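Long-range contacts in glycosyl transferase, group 1 family protein (PDB 4WAC), which is a glycosyltransferase of the group 1 family, also called TarM in Staphylococcus aureus, whose fold combines a GT-B core with a large antiparallel beta-sheet region: residues Cys394-Lys399 with Ser420-Val425; Asp439-Tyr444 with Ala469-Lys474; Lys312-Pro317 with Met414-Ile419; Thr322-Gly327 with Asn353-His358. All coordinates share one frame; numbering follows the deposited sequence.

In the fold
The chain reaches the loop 312-317 first. Its partner, the helical segment 414-419, comes about a hundred residues later, so interaction 3 closes the longest of the four loops. Interaction 4 is nested inside that loop and pairs strands 326-329 and 357-360 of the six-stranded parallel sheet. Interaction 1 crosses interaction 3: it opens at 394-399, before helix 412-419, and closes at 420-425, just after it. The two meet where Ser420 bonds His314. Interaction 2 follows in series and sets helix 465-482 against the turn entering edge strand 443-446. Backbone bonds join interaction 1 to interaction 4 at Ile325 and to interaction 2 at Tyr444.

Interaction 1: residues Cys394-Lys399 with Ser420-Val425; sequences CLEDFK and SKRPVV
Arg422 turns its guanidinium group into the backbone carbonyls of the turn Leu395-Phe398. Its CG lies anti to the carbonyl carbon, and a bend at chi2 (-47°) folds the rest of the chain back over the turn. The group meets the turn along its edge. NH2 donates to Glu396 O at 3.2 Å, and this bond is nearly straight (173° at the hydrogen). Glu396 O lies in the guanidinium plane, but NH2 is tilted 26° from the plane of the Glu396 carbonyl. NE gives a second, weak bond to Phe398 O at 2.7 Å, bent at the hydrogen. Leu395 O lies obliquely to the group, 2.9 Å from Arg422 NE. The Glu396 carboxylate points elsewhere, so the two side chains form no salt bridge.

Leu395 CB and CD1 lie against Ser420, with Leu395 CB 3.7 Å from Ser420 CB. Ser420 OG bonds His314 NE2 outside these segments. Pro423 sets its CD 3.5 Å from Lys399 O. Lys399 turns away; its NZ bonds Val462 O and forms a salt bridge with Asp465. Lys421, at positive phi, completes the Schellman motif that ends helix 412-419 and lets the chain turn into strand 424-427.

Arg422 is buried and binds backbone oxygens, so its grip depends on the path of the turn; the carbonyl dipoles around it would probably help stabilise its positive charge.

Interaction 2: residues Asp439-Tyr444 with Ala469-Lys474; sequences DNKNGY and AEFGSK
Lys441 NZ forms a salt bridge with Glu470 and lies 2.5 Å from Glu470 OE2. OE2 accepts the bond with its syn lone pair, on the side of the other oxygen. A weaker bond of 2.8 Å joins Lys441 NZ to Glu470 OE1, so the ammonium is held by both oxygens. The lysine chain starts away from the helix and comes back through bends at chi2, chi3 and chi4. It meets the glutamate at about a right angle. Lys441 NZ also stands at the edge of the Phe471 ring, 3.1 Å from Phe471 CE1.

The backbone of the turn lies against this ring. Asn442 N sits over one face, and Asn440 O lies 3.3 Å from Phe471 CZ. Further along the helix, Lys474 CB packs 3.1 Å from Lys441 O. Asn442 CA makes a CA-H...O contact with Phe471 O at 3.4 Å.

The salt bridge lies toward the surface, while Phe471 is buried and also touches Leu461 of helix 451-461 and Pro423. The contact thus sets helix 465-482 against the turn that leads into strand 443-446, an outermost strand of the sheet, beside strand 424-427.

Interaction 3: residues Lys312-Pro317 with Met414-Ile419; sequences KIHNAP and MIEAMI
The His314 ring lies flat against Ile419, and this is the tight part of the contact. Ile419 CG2 sits over the middle of the ring, 3.5 Å from its centroid and 10° off the ring normal, a clear CH-pi contact. The His314 CG takes the position between its own backbone N and carbonyl carbon (chi1 59°), which brings the ring up to the helix. Its edge meets Glu416: His314 CE1 is 3.3 Å from Glu416 O and 3.6 Å from Glu416 CG. The ring's NE2 bonds Ser420 OG just past the helical segment, which helps to hold its rotation. The same Ile419 also presses its other branch on the loop, with CD1 3.3 Å from Lys312 O.

Helix 412-419 belongs to the C-terminal Rossmann-like domain of the GT-B fold. Glu416 occupies a place consistent with the second glutamate of the EX7E signature known in this family. The loop 312-317 leads toward strand 326-329, the first in chain order of that sheet's strands.

The solvent end is looser. Exposed Lys312 extends its fully stretched chain away from the helix. Ile313 and Glu416 are partly exposed, and Ile313 CD1 touches Ile419 CD1 at 3.9 Å. Ala316 CB stays 3.8 Å from Ile419 O. Arg476 of helix 465-482 bridges the two segments: its NH1 bonds both His314 O and Ile419 O, and Ile313 and Ala316 touch it.

Interaction 4: residues Thr322-Gly327 with Asn353-His358; sequences TEKIVG and NAVKFH
Lys324 and Lys356 are joined by the firmer of two backbone bonds: Lys356 N donates to Lys324 O at 3.3 Å, with the donor nearly along the C=O axis. Val326 N gives a weak bond to Lys356 O at 3.4 Å. Ile325 therefore bridges Lys356, with the two backbones running the same way. CA-H...O contacts reinforce the pairing, among them Val355 CA to Lys324 O and Phe357 CA to Val326 O. Just before the bridge, Lys324 is the centre of an inverse gamma turn.

This is the pairing of a beta-alpha-beta unit. Strand 326-329 leads through helix 338-351 to strand 357-360, as in a Rossmann-like domain. Strand 400-403 lies on the other side of 326-329.

Two CH-pi contacts lie on opposite faces of the sheet. On one, Ile325 CG2 stands over a face of the His358 ring, 3.5 Å from its centroid and displaced toward the rim. Ile325 CG2 is anti to the backbone N, which carries it across to the imidazole. Phe398 also touches His358. On the other face, Val326 CG1 sits over the Phe357 ring, again toward the rim and 3.4 Å from Phe357 CZ. Helix 338-351 packs on Phe357 and Val355.

Apolar packing continues toward the strand starts. Val326 CG1 meets Val355 CG1 at 4.1 Å. Lys324 lays its chain across Val355 at about a right angle, its CE 3.4 Å from Ala354 CB. Lys356 instead leads away, and its NZ bonds Arg380 O.

Interaction 1: residues Cys394-Lys399 with Ser420-Val425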
# COMPACT_ATOMS: atom_id res chain seq x y z
N CYS A 394 13.96 43.15 26.25
CA CYS A 394 13.02 42.46 27.11
C CYS A 394 13.55 42.39 28.56
O CYS A 394 12.77 42.44 29.51
CB CYS A 394 12.73 41.06 26.55
SG CYS A 394 11.99 41.05 24.89
N LEU A 395 14.87 42.29 28.71
CA LEU A 395 15.52 42.29 30.04
C LEU A 395 15.35 43.62 30.77
O LEU A 395 15.18 43.63 31.99
CB LEU A 395 17.00 41.97 29.90
CG LEU A 395 17.32 40.53 29.47
CD1 LEU A 395 18.77 40.35 29.04
CD2 LEU A 395 16.98 39.57 30.59
N GLU A 396 15.42 44.73 30.03
CA GLU A 396 15.21 46.08 30.58
C GLU A 396 13.82 46.31 31.15
O GLU A 396 13.65 47.08 32.11
CB GLU A 396 15.50 47.14 29.50
CG GLU A 396 15.71 48.53 30.10
CD GLU A 396 16.13 49.57 29.08
OE1 GLU A 396 16.30 49.21 27.89
OE2 GLU A 396 16.32 50.74 29.48
N ASP A 397 12.84 45.65 30.55
CA ASP A 397 11.44 45.78 30.91
C ASP A 397 11.18 45.02 32.23
O ASP A 397 10.23 45.31 32.96
CB ASP A 397 10.58 45.27 29.73
CG ASP A 397 9.06 45.37 29.95
OD1 ASP A 397 8.54 45.15 31.06
OD2 ASP A 397 8.36 45.70 28.96
N PHE A 398 12.07 44.08 32.57
CA PHE A 398 11.88 43.21 33.74
C PHE A 398 12.52 43.75 35.03
O PHE A 398 13.58 44.38 35.00
CB PHE A 398 12.42 41.79 33.44
CG PHE A 398 11.77 41.09 32.24
CD1 PHE A 398 10.48 41.43 31.83
CD2 PHE A 398 12.44 40.09 31.55
CE1 PHE A 398 9.89 40.78 30.73
CE2 PHE A 398 11.85 39.43 30.46
CZ PHE A 398 10.57 39.78 30.06
N LYS A 399 11.89 43.49 36.17
CA LYS A 399 12.53 43.79 37.47
C LYS A 399 13.36 42.60 37.95
O LYS A 399 14.46 42.76 38.46
CB LYS A 399 11.49 44.17 38.54
CG LYS A 399 11.74 45.53 39.16
CD LYS A 399 11.40 45.74 40.66
CE LYS A 399 9.94 45.46 41.02
NZ LYS A 399 9.71 45.87 42.44
N SER A 420 22.23 42.09 32.72
CA SER A 420 21.37 43.27 32.56
C SER A 420 20.88 43.80 33.91
O SER A 420 19.93 44.59 33.96
CB SER A 420 20.16 42.96 31.65
OG SER A 420 20.56 42.36 30.42
N LYS A 421 21.56 43.39 34.99
CA LYS A 421 21.24 43.80 36.36
C LYS A 421 19.85 43.31 36.82
O LYS A 421 19.23 43.88 37.73
CB LYS A 421 21.35 45.32 36.51
CG LYS A 421 22.61 45.92 35.92
CD LYS A 421 23.46 46.54 37.01
CE LYS A 421 23.81 47.97 36.68
NZ LYS A 421 22.59 48.81 36.57
N ARG A 422 19.38 42.25 36.17
CA ARG A 422 18.11 41.61 36.48
C ARG A 422 18.34 40.29 37.23
O ARG A 422 18.63 39.27 36.60
CB ARG A 422 17.31 41.34 35.20
CG ARG A 422 17.05 42.58 34.36
CD ARG A 422 16.56 43.71 35.24
NE ARG A 422 16.16 44.88 34.46
CZ ARG A 422 16.93 45.95 34.28
NH1 ARG A 422 18.13 45.99 34.84
NH2 ARG A 422 16.50 46.97 33.56
N PRO A 423 18.21 40.31 38.57
CA PRO A 423 18.45 39.16 39.46
C PRO A 423 17.49 37.98 39.19
O PRO A 423 16.36 38.21 38.73
CB PRO A 423 18.21 39.73 40.85
CG PRO A 423 17.18 40.82 40.61
CD PRO A 423 17.55 41.42 39.29
N VAL A 424 17.91 36.76 39.49
CA VAL A 424 17.15 35.58 39.08
C VAL A 424 16.60 34.79 40.27
O VAL A 424 17.26 34.62 41.29
CB VAL A 424 18.02 34.62 38.20
CG1 VAL A 424 17.25 33.37 37.81
CG2 VAL A 424 18.53 35.33 36.96
N VAL A 425 15.36 34.32 40.11
CA VAL A 425 14.77 33.39 41.05
C VAL A 425 14.56 32.05 40.34
O VAL A 425 13.65 31.89 39.52
CB VAL A 425 13.42 33.93 41.64
CG1 VAL A 425 12.68 32.84 42.39
CG2 VAL A 425 13.66 35.13 42.57

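Interaction 2: residues Asp439-Tyr444 with Ala469-Lys474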
# COMPACT_ATOMS: atom_id res chain seq x y z
N ASP A 439 22.52 32.61 46.90
CA ASP A 439 21.30 32.75 47.71
C ASP A 439 21.48 33.92 48.72
O ASP A 439 22.39 33.90 49.55
CB ASP A 439 20.99 31.39 48.41
CG ASP A 439 19.61 31.34 49.12
OD1 ASP A 439 18.58 31.42 48.43
OD2 ASP A 439 19.55 31.14 50.36
N ASN A 440 20.64 34.95 48.56
CA ASN A 440 20.55 36.13 49.43
C ASN A 440 21.55 37.28 49.14
O ASN A 440 21.63 38.24 49.92
CB ASN A 440 20.63 35.72 50.92
CG ASN A 440 19.51 34.75 51.34
OD1 ASN A 440 18.34 35.13 51.36
ND2 ASN A 440 19.86 33.51 51.67
N LYS A 441 22.26 37.22 48.01
CA LYS A 441 23.11 38.35 47.61
C LYS A 441 23.01 38.83 46.14
O LYS A 441 23.52 39.90 45.81
CB LYS A 441 24.57 38.04 47.90
CG LYS A 441 25.39 39.30 48.15
CD LYS A 441 24.71 40.12 49.25
CE LYS A 441 24.58 41.61 48.91
NZ LYS A 441 23.65 41.90 47.78
N ASN A 442 22.36 38.07 45.27
CA ASN A 442 22.18 38.50 43.88
C ASN A 442 20.95 37.88 43.18
O ASN A 442 20.66 38.15 42.01
CB ASN A 442 23.45 38.20 43.06
CG ASN A 442 23.85 36.71 43.08
OD1 ASN A 442 23.07 35.84 43.46
ND2 ASN A 442 25.09 36.44 42.66
N GLY A 443 20.21 37.08 43.94
CA GLY A 443 19.09 36.35 43.42
C GLY A 443 18.83 35.20 44.36
O GLY A 443 19.58 34.99 45.32
N TYR A 444 17.77 34.44 44.10
CA TYR A 444 17.43 33.33 44.98
C TYR A 444 17.51 31.98 44.27
O TYR A 444 17.20 31.85 43.08
CB TYR A 444 16.02 33.53 45.59
CG TYR A 444 15.91 34.55 46.72
CD1 TYR A 444 16.63 34.39 47.91
CD2 TYR A 444 15.03 35.64 46.64
CE1 TYR A 444 16.51 35.30 48.95
CE2 TYR A 444 14.90 36.55 47.69
CZ TYR A 444 15.64 36.37 48.85
OH TYR A 444 15.53 37.26 49.89
N ALA A 469 17.03 46.34 42.86
CA ALA A 469 18.10 47.07 42.19
C ALA A 469 19.50 46.61 42.64
O ALA A 469 20.38 46.41 41.82
CB ALA A 469 17.93 48.55 42.42
N GLU A 470 19.69 46.44 43.95
CA GLU A 470 21.00 46.14 44.51
C GLU A 470 21.45 44.72 44.15
O GLU A 470 22.62 44.50 43.86
CB GLU A 470 20.99 46.36 46.05
CG GLU A 470 22.34 46.18 46.81
CD GLU A 470 22.65 44.74 47.28
OE1 GLU A 470 21.71 43.96 47.56
OE2 GLU A 470 23.85 44.41 47.39
N PHE A 471 20.51 43.77 44.16
CA PHE A 471 20.83 42.36 43.86
C PHE A 471 21.17 42.17 42.37
O PHE A 471 22.06 41.38 42.03
CB PHE A 471 19.67 41.43 44.26
CG PHE A 471 19.64 41.06 45.74
CD1 PHE A 471 20.75 41.25 46.55
CD2 PHE A 471 18.50 40.50 46.30
CE1 PHE A 471 20.71 40.91 47.90
CE2 PHE A 471 18.47 40.15 47.65
CZ PHE A 471 19.57 40.36 48.44
N GLY A 472 20.47 42.89 41.50
CA GLY A 472 20.75 42.84 40.08
C GLY A 472 22.13 43.35 39.73
O GLY A 472 22.81 42.77 38.87
N SER A 473 22.52 44.45 40.38
CA SER A 473 23.88 45.01 40.29
C SER A 473 24.92 44.10 40.95
O SER A 473 26.10 44.12 40.59
CB SER A 473 23.95 46.41 40.93
OG SER A 473 22.79 47.18 40.69
N LYS A 474 24.49 43.34 41.94
CA LYS A 474 25.35 42.33 42.54
C LYS A 474 25.32 41.09 41.66
O LYS A 474 26.22 40.25 41.73
CB LYS A 474 24.91 41.99 43.98
CG LYS A 474 25.83 42.52 45.10
CD LYS A 474 27.25 42.04 44.86
CE LYS A 474 27.31 40.52 44.74
NZ LYS A 474 28.52 40.06 43.99

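Interaction 3: residues Lys312-Pro317 with Met414-Ile419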
# COMPACT_ATOMS: atom_id res chain seq x y z
N LYS A 312 29.89 36.77 27.57
CA LYS A 312 30.05 38.08 26.98
C LYS A 312 29.23 39.09 27.75
O LYS A 312 28.04 38.88 27.98
CB LYS A 312 29.61 38.05 25.51
CG LYS A 312 29.66 39.42 24.85
CD LYS A 312 29.08 39.37 23.46
CE LYS A 312 29.25 40.70 22.75
NZ LYS A 312 28.75 40.61 21.35
N ILE A 313 29.87 40.19 28.14
CA ILE A 313 29.20 41.17 29.00
C ILE A 313 28.65 42.33 28.19
O ILE A 313 29.35 43.32 27.94
CB ILE A 313 30.14 41.73 30.07
CG1 ILE A 313 30.94 40.61 30.73
CG2 ILE A 313 29.34 42.50 31.11
CD1 ILE A 313 30.08 39.54 31.36
N HIS A 314 27.39 42.21 27.78
CA HIS A 314 26.70 43.31 27.12
C HIS A 314 26.47 44.45 28.11
O HIS A 314 26.52 44.25 29.33
CB HIS A 314 25.39 42.83 26.47
CG HIS A 314 24.40 42.21 27.41
ND1 HIS A 314 24.27 40.84 27.57
CD2 HIS A 314 23.44 42.77 28.20
CE1 HIS A 314 23.30 40.59 28.44
NE2 HIS A 314 22.78 41.74 28.83
N ASN A 315 26.26 45.66 27.60
CA ASN A 315 25.93 46.80 28.45
C ASN A 315 24.57 46.64 29.12
O ASN A 315 23.60 46.22 28.48
CB ASN A 315 25.96 48.10 27.65
CG ASN A 315 27.34 48.44 27.14
OD1 ASN A 315 28.31 48.45 27.90
ND2 ASN A 315 27.44 48.69 25.83
N ALA A 316 24.51 46.97 30.41
CA ALA A 316 23.27 46.91 31.17
C ALA A 316 22.31 48.03 30.76
O ALA A 316 22.75 49.05 30.23
CB ALA A 316 23.58 46.99 32.66
N PRO A 317 21.00 47.83 31.00
CA PRO A 317 20.02 48.91 30.86
C PRO A 317 20.40 50.17 31.65
O PRO A 317 21.07 50.08 32.69
CB PRO A 317 18.73 48.29 31.43
CG PRO A 317 18.86 46.84 31.16
CD PRO A 317 20.35 46.54 31.29
N MET A 414 20.02 32.50 32.34
CA MET A 414 19.96 33.01 33.69
C MET A 414 21.13 33.96 33.96
O MET A 414 20.97 35.03 34.54
CB MET A 414 19.93 31.83 34.66
CG MET A 414 18.53 31.39 35.11
SD MET A 414 18.57 29.66 35.62
CE MET A 414 20.25 29.44 36.17
N ILE A 415 22.31 33.57 33.49
CA ILE A 415 23.49 34.42 33.50
C ILE A 415 23.30 35.73 32.70
O ILE A 415 23.58 36.82 33.21
CB ILE A 415 24.70 33.65 32.95
CG1 ILE A 415 25.14 32.62 34.00
CG2 ILE A 415 25.84 34.58 32.60
CD1 ILE A 415 26.42 31.86 33.68
N GLU A 416 22.83 35.60 31.46
CA GLU A 416 22.56 36.74 30.58
C GLU A 416 21.63 37.79 31.19
O GLU A 416 21.75 38.99 30.90
CB GLU A 416 21.95 36.26 29.25
CG GLU A 416 21.75 37.36 28.21
CD GLU A 416 21.14 36.84 26.90
OE1 GLU A 416 21.22 37.56 25.88
OE2 GLU A 416 20.58 35.72 26.89
N ALA A 417 20.68 37.33 32.01
CA ALA A 417 19.73 38.22 32.69
C ALA A 417 20.40 38.99 33.81
O ALA A 417 20.11 40.18 34.01
CB ALA A 417 18.55 37.45 33.24
N MET A 418 21.29 38.32 34.55
CA MET A 418 22.04 38.94 35.63
C MET A 418 22.95 40.06 35.12
O MET A 418 23.17 41.06 35.82
CB MET A 418 22.86 37.90 36.39
CG MET A 418 22.07 36.83 37.11
SD MET A 418 23.15 35.51 37.72
CE MET A 418 24.36 36.42 38.65
N ILE A 419 23.47 39.88 33.91
CA ILE A 419 24.29 40.89 33.23
C ILE A 419 23.52 42.20 33.02
O ILE A 419 24.09 43.29 33.15
CB ILE A 419 24.83 40.36 31.86
CG1 ILE A 419 25.76 39.17 32.07
CG2 ILE A 419 25.52 41.44 31.04
CD1 ILE A 419 26.34 38.62 30.78

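Interaction 4: residues Thr322-Gly327 with Asn353-His358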
# COMPACT_ATOMS: atom_id res chain seq x y z
N THR A 322 10.83 49.19 37.81
CA THR A 322 10.26 49.08 39.16
C THR A 322 8.78 48.71 39.10
O THR A 322 8.19 48.33 40.13
CB THR A 322 10.44 50.37 40.00
OG1 THR A 322 10.27 51.53 39.18
CG2 THR A 322 11.82 50.41 40.69
N GLU A 323 8.17 48.81 37.91
CA GLU A 323 6.84 48.23 37.71
C GLU A 323 6.91 46.73 37.94
O GLU A 323 7.83 46.06 37.47
CB GLU A 323 6.26 48.54 36.31
CG GLU A 323 5.68 49.95 36.15
CD GLU A 323 6.62 51.05 36.61
OE1 GLU A 323 7.80 51.07 36.19
OE2 GLU A 323 6.20 51.89 37.44
N LYS A 324 5.92 46.20 38.66
CA LYS A 324 5.95 44.81 39.07
C LYS A 324 5.77 43.87 37.87
O LYS A 324 4.76 43.18 37.72
CB LYS A 324 4.91 44.56 40.17
CG LYS A 324 4.86 45.73 41.18
CD LYS A 324 3.96 45.46 42.39
CE LYS A 324 2.65 44.82 41.97
NZ LYS A 324 1.91 44.15 43.09
N ILE A 325 6.80 43.87 37.01
CA ILE A 325 6.87 43.00 35.85
C ILE A 325 8.00 41.97 36.07
O ILE A 325 9.09 42.32 36.52
CB ILE A 325 7.12 43.83 34.55
CG1 ILE A 325 6.12 44.98 34.42
CG2 ILE A 325 7.05 42.93 33.32
CD1 ILE A 325 6.31 45.80 33.18
N VAL A 326 7.70 40.71 35.75
CA VAL A 326 8.68 39.63 35.81
C VAL A 326 8.49 38.59 34.72
O VAL A 326 7.46 37.95 34.63
CB VAL A 326 8.63 38.94 37.16
CG1 VAL A 326 7.18 38.84 37.57
CG2 VAL A 326 9.39 37.58 37.12
N GLY A 327 9.55 38.40 33.94
CA GLY A 327 9.47 37.67 32.70
C GLY A 327 10.23 36.37 32.60
O GLY A 327 11.09 36.03 33.43
N ASN A 353 -2.08 41.24 43.41
CA ASN A 353 -2.74 41.26 42.09
C ASN A 353 -2.04 42.06 40.98
O ASN A 353 -2.12 41.69 39.81
CB ASN A 353 -4.18 41.79 42.22
CG ASN A 353 -5.14 41.15 41.22
OD1 ASN A 353 -4.71 40.47 40.28
ND2 ASN A 353 -6.44 41.35 41.42
N ALA A 354 -1.36 43.15 41.35
CA ALA A 354 -0.81 44.09 40.36
C ALA A 354 0.47 43.58 39.66
O ALA A 354 1.01 44.23 38.75
CB ALA A 354 -0.55 45.44 41.01
N VAL A 355 0.95 42.41 40.09
CA VAL A 355 2.06 41.72 39.42
C VAL A 355 1.55 40.99 38.17
O VAL A 355 0.47 40.40 38.19
CB VAL A 355 2.78 40.73 40.39
CG1 VAL A 355 4.17 40.33 39.88
CG2 VAL A 355 2.91 41.34 41.78
N LYS A 356 2.33 41.05 37.10
CA LYS A 356 2.00 40.38 35.84
C LYS A 356 3.23 39.61 35.34
O LYS A 356 4.36 39.88 35.77
CB LYS A 356 1.53 41.40 34.80
CG LYS A 356 0.31 42.25 35.20
CD LYS A 356 0.45 43.65 34.61
CE LYS A 356 -0.68 44.56 35.00
NZ LYS A 356 -1.95 44.05 34.41
N PHE A 357 3.01 38.68 34.41
CA PHE A 357 4.04 37.73 33.97
C PHE A 357 4.20 37.62 32.43
O PHE A 357 3.39 37.00 31.76
CB PHE A 357 3.72 36.37 34.62
CG PHE A 357 4.46 36.15 35.91
CD1 PHE A 357 5.80 35.74 35.86
CD2 PHE A 357 3.88 36.42 37.16
CE1 PHE A 357 6.51 35.55 36.99
CE2 PHE A 357 4.65 36.21 38.31
CZ PHE A 357 5.98 35.77 38.24
N HIS A 358 5.27 38.24 31.90
CA HIS A 358 5.56 38.29 30.46
C HIS A 358 6.35 37.07 30.00
O HIS A 358 7.46 36.82 30.49
CB HIS A 358 6.37 39.55 30.10
CG HIS A 358 5.66 40.84 30.39
ND1 HIS A 358 5.84 41.97 29.62
CD2 HIS A 358 4.80 41.18 31.37
CE1 HIS A 358 5.11 42.95 30.12
NE2 HIS A 358 4.47 42.50 31.18